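Local coordinates for protein allergen Aed a 2 (Aedes aegypti, PDB 3DXL) that binds and sequesters host biogenic amines and leukotrienes at a mosquito bite, so easing blood feeding on vertebrates, at residues V72-L83 / N126-L134; R169-Q177 / M294-Q303. One frame throughout, in Å; residues are numbered along the deposited sequence.

Contact 1 (V72-L83 / N126-L134); sequences VIQEQFKAYPSL and NLFHGNKEL
With CG opposite its backbone N (chi1 -168°) and the chain folding at chi2, the side chain of Q76 runs antiparallel alongside that of L127 and swings its amide to the carbonyl where helix 121-127 ends. NE2 of Q76 donates to O of L127 at 3.0 Å; the hydrogen is almost in line (162°), and the oxygen lies in the amide plane, although the donor is tilted somewhat from the carbonyl plane. The first torsion also sets CG of Q76 over one face of the F128 ring, offset toward its rim and 4.0 Å from the centroid, a CH-pi contact, while CG2 of V72 comes in at the ring's edge. The amide is held at both ends, since OE1 of Q76 accepts from the backbone N of F4, whose carbonyl is bonded to NE2 of H129. The N-terminal residues around F4 are thereby hydrogen-bonded to both segments.

This is packing within the all-helical odorant-binding fold, where helix 71-79 meets the turn between helices 121-127 and 132-142. That turn includes G130, which binds leukotriene E4, and F128 neighbours the ligand-binding W37, so the contact borders the lipid pocket.

Further along, the H129 imidazole directs its edge at the face of Y80 in a T-shaped stack, with centroids 4.6 Å apart and planes at 89°. CD1 of L83 also reaches this imidazole, 3.4 Å from CE1 of H129, and its other methyl, CD2, packs at 3.7 Å on CD1 of L134. The branches of L127 divide: CD2 lies 3.9 Å from CG2 of I73, and CD1 packs beside F77. At the outer margin a water accepts from ND2 of N126 and gives a weak bond to O of L83.

Contact 2 (R169-Q177 / M294-Q303); sequences RQQLCQIRQ and MEIDGKQCPQ
I296 lays its CD1 methyl over one face of the R176 guanidinium, 3.6 Å from NH1 of R176 and offset toward the rim of the flat group. CD1 also meets CB of L172, while CG1 of I296 is 3.7 Å from SG of C173. The chain of R176, extended from CG to NE, passes obliquely over I296 and presents the guanidinium face to CD1. NH1 of R176 donates to a water that in turn donates to O of E295, while NH2 forms a salt bridge with E158. Both R176 and E158 bind noradrenaline, so I296 probably helps to position a residue of the amine pocket.

The covalent tie is the disulfide C173-C301, with SG atoms 2.0 Å apart and a C-S-S-C torsion of -81°. It joins the short helix 172-175 to the chain just beyond a two-stranded antiparallel hairpin, whose type I' turn runs from I296 to K299. At that turn D297 and R169 form a side-on, two-pronged salt bridge: NE of R169 meets OD2 of D297 at 2.7 Å and NH2 meets OD1 at 3.0 Å. Each oxygen uses its syn lone pair, and the two planes are only 15° apart. CD1 of L172 lies over one face of this guanidinium, and NH1 is bonded to O of Y162 and OD1 of N159.

On the Q177 side of the disulfide, M294 runs antiparallel to Q177, its CE 3.7 Å from CG of Q177. The amide of Q177 bonds through NE2 to O of C173 and weakly to O of Q303. The disulfide and the paired ionic bonds thus fix the hairpin at two points; the R169 guanidinium probably favours the ionised carboxylate of D297, whose rotation the two straight bonds set.

From the N terminus, the chain reaches helix 71-79, which contact 1 ties to the turn between helices 121-127 and 132-142. This closes a largely helical loop of 42 residues beside the N-terminal, lipid-binding pocket. Only later does 169-177 open contact 2, closed by 294-303 after 116 intervening residues; it ties helix 172-175 to the C-terminal hairpin and borders the amine pocket of the second domain. The two loops therefore follow in series, neither nested nor crossed. The centres of contact 1 and contact 2 lie about 39 Å apart. The nearest atoms of contacts 1 and 2 are about 24 Å apart, without touching, in keeping with the independent binding of lipids and amines.

Contact 1 (V72-L83 / N126-L134)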
loop_
_atom_site.group_PDB
_atom_site.type_symbol
_atom_site.label_atom_id
_atom_site.label_comp_id
_atom_site.label_asym_id
_atom_site.label_seq_id
_atom_site.Cartn_x
_atom_site.Cartn_y
_atom_site.Cartn_z
ATOM N N VAL A 72 12.337 -9.173 10.196
ATOM C CA VAL A 72 11.011 -8.557 10.222
ATOM C C VAL A 72 10.074 -9.252 11.215
ATOM O O VAL A 72 9.216 -8.608 11.803
ATOM C CB VAL A 72 10.375 -8.445 8.802
ATOM C CG1 VAL A 72 10.129 -9.817 8.193
ATOM C CG2 VAL A 72 9.087 -7.645 8.855
ATOM N N ILE A 73 10.261 -10.560 11.429
ATOM C CA ILE A 73 9.439 -11.292 12.390
ATOM C C ILE A 73 9.631 -10.724 13.802
ATOM O O ILE A 73 8.658 -10.468 14.514
ATOM C CB ILE A 73 9.740 -12.807 12.344
ATOM C CG1 ILE A 73 9.317 -13.370 10.987
ATOM C CG2 ILE A 73 9.049 -13.547 13.508
ATOM C CD1 ILE A 73 9.865 -14.765 10.712
ATOM N N GLN A 74 10.886 -10.514 14.190
ATOM C CA GLN A 74 11.176 -9.935 15.502
ATOM C C GLN A 74 10.715 -8.474 15.604
ATOM O O GLN A 74 10.190 -8.066 16.639
ATOM C CB GLN A 74 12.657 -10.079 15.857
ATOM C CG GLN A 74 13.140 -11.539 15.995
ATOM C CD GLN A 74 12.413 -12.351 17.077
ATOM O OE1 GLN A 74 11.891 -11.806 18.059
ATOM N NE2 GLN A 74 12.392 -13.671 16.897
ATOM N N GLU A 75 10.882 -7.700 14.525
ATOM C CA GLU A 75 10.399 -6.320 14.491
ATOM C C GLU A 75 8.886 -6.284 14.654
ATOM O O GLU A 75 8.342 -5.471 15.408
ATOM C CB GLU A 75 10.799 -5.624 13.184
ATOM C CG GLU A 75 12.251 -5.181 13.117
ATOM C CD GLU A 75 12.636 -4.236 14.248
ATOM O OE1 GLU A 75 11.910 -3.245 14.489
ATOM O OE2 GLU A 75 13.667 -4.498 14.896
ATOM N N GLN A 76 8.209 -7.192 13.954
ATOM C CA GLN A 76 6.765 -7.282 14.008
ATOM C C GLN A 76 6.257 -7.630 15.409
ATOM O O GLN A 76 5.318 -7.013 15.916
ATOM C CB GLN A 76 6.262 -8.281 12.965
ATOM C CG GLN A 76 4.765 -8.247 12.734
ATOM C CD GLN A 76 4.280 -6.996 12.019
ATOM O OE1 GLN A 76 5.065 -6.132 11.636
ATOM N NE2 GLN A 76 2.980 -6.904 11.850
ATOM N N PHE A 77 6.884 -8.620 16.032
ATOM C CA PHE A 77 6.494 -9.058 17.370
ATOM C C PHE A 77 6.772 -7.988 18.433
ATOM O O PHE A 77 5.996 -7.825 19.369
ATOM C CB PHE A 77 7.190 -10.387 17.691
ATOM C CG PHE A 77 6.803 -10.994 19.013
ATOM C CD1 PHE A 77 5.479 -11.057 19.427
ATOM C CD2 PHE A 77 7.786 -11.558 19.824
ATOM C CE1 PHE A 77 5.148 -11.645 20.654
ATOM C CE2 PHE A 77 7.463 -12.148 21.043
ATOM C CZ PHE A 77 6.149 -12.198 21.456
ATOM N N LYS A 78 7.879 -7.272 18.279
ATOM C CA LYS A 78 8.196 -6.149 19.170
ATOM C C LYS A 78 7.099 -5.081 19.136
ATOM O O LYS A 78 6.702 -4.550 20.174
ATOM C CB LYS A 78 9.546 -5.545 18.794
ATOM C CG LYS A 78 9.996 -4.385 19.668
ATOM C CD LYS A 78 11.352 -3.873 19.212
ATOM C CE LYS A 78 11.961 -2.916 20.219
ATOM N NZ LYS A 78 13.272 -2.402 19.737
ATOM N N ALA A 79 6.612 -4.789 17.933
ATOM C CA ALA A 79 5.552 -3.800 17.743
ATOM C C ALA A 79 4.189 -4.315 18.199
ATOM O O ALA A 79 3.338 -3.534 18.634
ATOM C CB ALA A 79 5.488 -3.365 16.290
ATOM N N TYR A 80 3.976 -5.631 18.097
ATOM C CA TYR A 80 2.684 -6.228 18.431
ATOM C C TYR A 80 2.791 -7.433 19.376
ATOM O O TYR A 80 2.550 -8.574 18.964
ATOM C CB TYR A 80 1.911 -6.597 17.153
ATOM C CG TYR A 80 1.662 -5.398 16.272
ATOM C CD1 TYR A 80 0.617 -4.519 16.545
ATOM C CD2 TYR A 80 2.503 -5.119 15.197
ATOM C CE1 TYR A 80 0.400 -3.400 15.762
ATOM C CE2 TYR A 80 2.296 -4.001 14.402
ATOM C CZ TYR A 80 1.245 -3.152 14.696
ATOM O OH TYR A 80 1.038 -2.043 13.919
ATOM N N PRO A 81 3.154 -7.185 20.653
ATOM C CA PRO A 81 3.278 -8.285 21.630
ATOM C C PRO A 81 2.011 -9.119 21.793
ATOM O O PRO A 81 2.096 -10.305 22.116
ATOM C CB PRO A 81 3.609 -7.576 22.957
ATOM C CG PRO A 81 3.423 -6.119 22.711
ATOM C CD PRO A 81 3.501 -5.878 21.242
ATOM N N SER A 82 0.850 -8.509 21.584
ATOM C CA SER A 82 -0.422 -9.212 21.724
ATOM C C SER A 82 -0.703 -10.226 20.606
ATOM O O SER A 82 -1.618 -11.044 20.724
ATOM C CB SER A 82 -1.576 -8.207 21.819
ATOM O OG SER A 82 -1.782 -7.539 20.581
ATOM N N LEU A 83 0.074 -10.164 19.525
ATOM C CA LEU A 83 -0.188 -10.996 18.345
ATOM C C LEU A 83 0.714 -12.221 18.229
ATOM O O LEU A 83 0.724 -12.904 17.204
ATOM C CB LEU A 83 -0.103 -10.155 17.067
ATOM C CG LEU A 83 -1.091 -8.992 16.938
ATOM C CD1 LEU A 83 -0.883 -8.297 15.603
ATOM C CD2 LEU A 83 -2.540 -9.424 17.073
ATOM N N ASN A 126 -1.336 -14.613 12.607
ATOM C CA ASN A 126 -1.600 -13.733 13.741
ATOM C C ASN A 126 -0.688 -12.516 13.775
ATOM O O ASN A 126 -1.146 -11.388 13.999
ATOM C CB ASN A 126 -1.495 -14.504 15.056
ATOM C CG ASN A 126 -2.648 -15.462 15.268
ATOM O OD1 ASN A 126 -3.567 -15.549 14.464
ATOM N ND2 ASN A 126 -2.591 -16.206 16.370
ATOM N N LEU A 127 0.598 -12.733 13.544
ATOM C CA LEU A 127 1.595 -11.675 13.665
ATOM C C LEU A 127 1.457 -10.590 12.607
ATOM O O LEU A 127 1.725 -9.414 12.882
ATOM C CB LEU A 127 2.990 -12.279 13.578
ATOM C CG LEU A 127 4.188 -11.490 14.087
ATOM C CD1 LEU A 127 3.961 -11.030 15.514
ATOM C CD2 LEU A 127 5.412 -12.383 14.036
ATOM N N PHE A 128 1.081 -10.999 11.402
ATOM C CA PHE A 128 1.055 -10.103 10.255
ATOM C C PHE A 128 -0.361 -9.708 9.860
ATOM O O PHE A 128 -0.651 -9.453 8.684
ATOM C CB PHE A 128 1.847 -10.708 9.105
ATOM C CG PHE A 128 3.322 -10.649 9.316
ATOM C CD1 PHE A 128 4.018 -9.461 9.099
ATOM C CD2 PHE A 128 4.024 -11.761 9.772
ATOM C CE1 PHE A 128 5.389 -9.384 9.304
ATOM C CE2 PHE A 128 5.394 -11.691 9.984
ATOM C CZ PHE A 128 6.084 -10.508 9.749
ATOM N N HIS A 129 -1.234 -9.627 10.864
ATOM C CA HIS A 129 -2.566 -8.999 10.722
ATOM C C HIS A 129 -3.473 -9.745 9.753
ATOM O O HIS A 129 -4.255 -9.129 9.017
ATOM C CB HIS A 129 -2.469 -7.501 10.369
ATOM C CG HIS A 129 -1.579 -6.733 11.285
ATOM N ND1 HIS A 129 -1.780 -6.679 12.650
ATOM C CD2 HIS A 129 -0.481 -5.985 11.032
ATOM C CE1 HIS A 129 -0.836 -5.934 13.199
ATOM N NE2 HIS A 129 -0.039 -5.496 12.237
ATOM N N GLY A 130 -3.361 -11.072 9.768
ATOM C CA GLY A 130 -4.228 -11.951 9.006
ATOM C C GLY A 130 -5.334 -12.578 9.835
ATOM O O GLY A 130 -6.254 -13.165 9.278
ATOM N N ASN A 131 -5.248 -12.465 11.161
ATOM C CA ASN A 131 -6.286 -12.998 12.044
ATOM C C ASN A 131 -7.441 -12.003 12.099
ATOM O O ASN A 131 -7.293 -10.897 12.613
ATOM C CB ASN A 131 -5.720 -13.279 13.441
ATOM C CG ASN A 131 -6.743 -13.897 14.386
ATOM O OD1 ASN A 131 -7.857 -13.399 14.534
ATOM N ND2 ASN A 131 -6.358 -14.988 15.037
ATOM N N LYS A 132 -8.592 -12.395 11.557
ATOM C CA LYS A 132 -9.733 -11.487 11.426
ATOM C C LYS A 132 -10.191 -10.891 12.753
ATOM O O LYS A 132 -10.422 -9.685 12.849
ATOM C CB LYS A 132 -10.901 -12.189 10.732
ATOM C CG LYS A 132 -10.619 -12.525 9.279
ATOM C CD LYS A 132 -11.774 -13.274 8.654
ATOM C CE LYS A 132 -11.414 -13.740 7.254
ATOM N NZ LYS A 132 -12.450 -14.651 6.693
ATOM N N GLU A 133 -10.314 -11.725 13.782
ATOM C CA GLU A 133 -10.779 -11.255 15.087
ATOM C C GLU A 133 -9.777 -10.317 15.750
ATOM O O GLU A 133 -10.153 -9.251 16.249
ATOM C CB GLU A 133 -11.137 -12.427 16.014
ATOM C CG GLU A 133 -11.642 -12.014 17.403
ATOM C CD GLU A 133 -12.994 -11.296 17.393
ATOM O OE1 GLU A 133 -13.686 -11.273 16.349
ATOM O OE2 GLU A 133 -13.373 -10.753 18.453
ATOM N N LEU A 134 -8.504 -10.697 15.741
ATOM C CA LEU A 134 -7.479 -9.861 16.337
ATOM C C LEU A 134 -7.356 -8.529 15.598
ATOM O O LEU A 134 -7.191 -7.484 16.220
ATOM C CB LEU A 134 -6.130 -10.586 16.365
ATOM C CG LEU A 134 -6.005 -11.801 17.299
ATOM C CD1 LEU A 134 -4.669 -12.506 17.094
ATOM C CD2 LEU A 134 -6.181 -11.397 18.761
HETATM O O HOH W 1 -0.627 -15.551 18.439
#

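Contact 2 (R169-Q177 / M294-Q303)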
loop_
_atom_site.group_PDB
_atom_site.type_symbol
_atom_site.label_atom_id
_atom_site.label_comp_id
_atom_site.label_asym_id
_atom_site.label_seq_id
_atom_site.Cartn_x
_atom_site.Cartn_y
_atom_site.Cartn_z
ATOM N N ARG A 169 -12.095 22.624 8.374
ATOM C CA ARG A 169 -12.800 21.776 7.421
ATOM C C ARG A 169 -13.019 22.464 6.078
ATOM O O ARG A 169 -12.911 21.836 5.025
ATOM C CB ARG A 169 -14.130 21.301 8.020
ATOM C CG ARG A 169 -14.815 20.199 7.230
ATOM C CD ARG A 169 -13.958 18.947 7.242
ATOM N NE ARG A 169 -14.722 17.756 6.902
ATOM C CZ ARG A 169 -14.206 16.530 6.890
ATOM N NH1 ARG A 169 -12.935 16.336 7.210
ATOM N NH2 ARG A 169 -14.977 15.501 6.574
ATOM N N GLN A 170 -13.297 23.766 6.129
ATOM C CA GLN A 170 -13.592 24.573 4.938
ATOM C C GLN A 170 -12.468 24.567 3.904
ATOM O O GLN A 170 -12.719 24.753 2.720
ATOM C CB GLN A 170 -13.940 26.016 5.345
ATOM C CG GLN A 170 -12.801 26.769 6.041
ATOM C CD GLN A 170 -13.208 28.139 6.567
ATOM O OE1 GLN A 170 -13.780 28.947 5.840
ATOM N NE2 GLN A 170 -12.897 28.407 7.829
ATOM N N GLN A 171 -11.234 24.339 4.348
ATOM C CA GLN A 171 -10.103 24.325 3.428
ATOM C C GLN A 171 -10.172 23.187 2.417
ATOM O O GLN A 171 -9.533 23.254 1.373
ATOM C CB GLN A 171 -8.783 24.283 4.188
ATOM C CG GLN A 171 -8.509 25.530 5.016
ATOM C CD GLN A 171 -7.121 25.518 5.610
ATOM O OE1 GLN A 171 -6.127 25.336 4.907
ATOM N NE2 GLN A 171 -7.042 25.713 6.915
ATOM N N LEU A 172 -10.954 22.153 2.722
ATOM C CA LEU A 172 -11.075 21.029 1.799
ATOM C C LEU A 172 -11.667 21.458 0.455
ATOM O O LEU A 172 -11.396 20.827 -0.556
ATOM C CB LEU A 172 -11.884 19.892 2.419
ATOM C CG LEU A 172 -11.210 19.175 3.591
ATOM C CD1 LEU A 172 -12.092 18.022 4.038
ATOM C CD2 LEU A 172 -9.810 18.668 3.226
ATOM N N CYS A 173 -12.466 22.526 0.447
ATOM C CA CYS A 173 -13.012 23.062 -0.799
ATOM C C CYS A 173 -11.906 23.365 -1.799
ATOM O O CYS A 173 -12.020 23.021 -2.975
ATOM C CB CYS A 173 -13.832 24.324 -0.527
ATOM S SG CYS A 173 -15.364 24.002 0.350
ATOM N N GLN A 174 -10.841 24.003 -1.329
ATOM C CA GLN A 174 -9.715 24.360 -2.182
ATOM C C GLN A 174 -8.789 23.159 -2.400
ATOM O O GLN A 174 -8.301 22.943 -3.514
ATOM C CB GLN A 174 -8.942 25.531 -1.571
ATOM C CG GLN A 174 -9.723 26.854 -1.520
ATOM C CD GLN A 174 -10.615 26.975 -0.292
ATOM O OE1 GLN A 174 -10.168 26.773 0.841
ATOM N NE2 GLN A 174 -11.883 27.306 -0.512
ATOM N N ILE A 175 -8.551 22.385 -1.340
ATOM C CA ILE A 175 -7.635 21.256 -1.408
ATOM C C ILE A 175 -8.096 20.229 -2.449
ATOM O O ILE A 175 -7.294 19.746 -3.264
ATOM C CB ILE A 175 -7.445 20.638 -0.005
ATOM C CG1 ILE A 175 -6.598 21.580 0.854
ATOM C CG2 ILE A 175 -6.793 19.251 -0.087
ATOM C CD1 ILE A 175 -6.636 21.285 2.335
ATOM N N ARG A 176 -9.394 19.944 -2.468
ATOM C CA ARG A 176 -9.941 18.936 -3.371
ATOM C C ARG A 176 -9.971 19.418 -4.814
ATOM O O ARG A 176 -10.142 18.615 -5.730
ATOM C CB ARG A 176 -11.337 18.503 -2.936
ATOM C CG ARG A 176 -11.358 17.694 -1.658
ATOM C CD ARG A 176 -12.741 17.156 -1.424
ATOM N NE ARG A 176 -12.815 16.344 -0.211
ATOM C CZ ARG A 176 -13.915 15.730 0.209
ATOM N NH1 ARG A 176 -15.043 15.821 -0.488
ATOM N NH2 ARG A 176 -13.886 15.014 1.327
ATOM N N GLN A 177 -9.802 20.725 -5.003
ATOM C CA GLN A 177 -9.704 21.314 -6.345
ATOM C C GLN A 177 -8.249 21.547 -6.766
ATOM O O GLN A 177 -7.961 22.332 -7.682
ATOM C CB GLN A 177 -10.529 22.602 -6.434
ATOM C CG GLN A 177 -12.027 22.383 -6.245
ATOM C CD GLN A 177 -12.819 23.665 -6.351
ATOM O OE1 GLN A 177 -13.099 24.148 -7.449
ATOM N NE2 GLN A 177 -13.180 24.227 -5.207
ATOM N N MET A 294 -19.058 22.044 -5.813
ATOM C CA MET A 294 -18.500 21.079 -4.871
ATOM C C MET A 294 -19.118 21.207 -3.479
ATOM O O MET A 294 -19.437 22.308 -3.027
ATOM C CB MET A 294 -16.977 21.228 -4.788
ATOM C CG MET A 294 -16.304 20.242 -3.837
ATOM S SD MET A 294 -14.508 20.330 -3.841
ATOM C CE MET A 294 -14.132 19.446 -5.354
ATOM N N GLU A 295 -19.274 20.066 -2.811
ATOM C CA GLU A 295 -19.771 20.010 -1.442
ATOM C C GLU A 295 -18.763 19.349 -0.507
ATOM O O GLU A 295 -18.081 18.396 -0.892
ATOM C CB GLU A 295 -21.090 19.234 -1.381
ATOM C CG GLU A 295 -22.290 19.964 -1.965
ATOM C CD GLU A 295 -23.571 19.139 -1.915
ATOM O OE1 GLU A 295 -23.606 18.102 -1.214
ATOM O OE2 GLU A 295 -24.551 19.531 -2.582
ATOM N N ILE A 296 -18.673 19.867 0.718
ATOM C CA ILE A 296 -17.943 19.205 1.801
ATOM C C ILE A 296 -18.928 18.951 2.943
ATOM O O ILE A 296 -19.504 19.894 3.490
ATOM C CB ILE A 296 -16.728 20.040 2.308
ATOM C CG1 ILE A 296 -15.783 20.425 1.157
ATOM C CG2 ILE A 296 -15.977 19.302 3.425
ATOM C CD1 ILE A 296 -15.117 19.262 0.432
ATOM N N ASP A 297 -19.117 17.676 3.284
ATOM C CA ASP A 297 -20.089 17.251 4.304
ATOM C C ASP A 297 -21.475 17.864 4.070
ATOM O O ASP A 297 -22.130 18.318 5.011
ATOM C CB ASP A 297 -19.600 17.588 5.722
ATOM C CG ASP A 297 -18.144 17.234 5.945
ATOM O OD1 ASP A 297 -17.728 16.107 5.593
ATOM O OD2 ASP A 297 -17.419 18.093 6.488
ATOM N N GLY A 298 -21.898 17.895 2.809
ATOM C CA GLY A 298 -23.200 18.448 2.442
ATOM C C GLY A 298 -23.239 19.961 2.293
ATOM O O GLY A 298 -24.192 20.499 1.718
ATOM N N LYS A 299 -22.218 20.646 2.820
ATOM C CA LYS A 299 -22.133 22.104 2.742
ATOM C C LYS A 299 -21.553 22.548 1.402
ATOM O O LYS A 299 -20.566 21.983 0.923
ATOM C CB LYS A 299 -21.294 22.672 3.891
ATOM C CG LYS A 299 -21.855 22.418 5.285
ATOM C CD LYS A 299 -21.077 23.205 6.331
ATOM C CE LYS A 299 -21.614 22.973 7.734
ATOM N NZ LYS A 299 -21.174 21.664 8.304
ATOM N N GLN A 300 -22.171 23.564 0.805
ATOM C CA GLN A 300 -21.731 24.102 -0.480
ATOM C C GLN A 300 -20.436 24.893 -0.343
ATOM O O GLN A 300 -20.301 25.737 0.547
ATOM C CB GLN A 300 -22.811 25.004 -1.085
ATOM C CG GLN A 300 -24.151 24.324 -1.337
ATOM C CD GLN A 300 -24.158 23.471 -2.592
ATOM O OE1 GLN A 300 -23.695 23.897 -3.653
ATOM N NE2 GLN A 300 -24.698 22.265 -2.481
ATOM N N CYS A 301 -19.486 24.614 -1.231
ATOM C CA CYS A 301 -18.235 25.366 -1.279
ATOM C C CYS A 301 -18.448 26.717 -1.957
ATOM O O CYS A 301 -19.143 26.793 -2.973
ATOM C CB CYS A 301 -17.153 24.570 -2.010
ATOM S SG CYS A 301 -16.542 23.156 -1.079
ATOM N N PRO A 302 -17.855 27.789 -1.395
ATOM C CA PRO A 302 -17.973 29.125 -1.991
ATOM C C PRO A 302 -17.217 29.263 -3.319
ATOM O O PRO A 302 -17.297 30.312 -3.971
ATOM C CB PRO A 302 -17.366 30.043 -0.924
ATOM C CG PRO A 302 -16.449 29.173 -0.148
ATOM C CD PRO A 302 -17.054 27.805 -0.156
ATOM N N GLN A 303 -16.497 28.210 -3.707
ATOM C CA GLN A 303 -15.774 28.171 -4.978
ATOM C C GLN A 303 -16.053 26.876 -5.741
ATOM O O GLN A 303 -16.109 25.791 -5.154
ATOM C CB GLN A 303 -14.267 28.340 -4.755
ATOM C CG GLN A 303 -13.848 29.717 -4.231
ATOM C CD GLN A 303 -14.021 30.825 -5.258
ATOM O OE1 GLN A 303 -14.848 31.722 -5.085
ATOM N NE2 GLN A 303 -13.243 30.765 -6.332
HETATM O O HOH W 2 -17.538 15.662 1.885
HETATM O O HOH W 3 -15.987 17.002 -2.925
#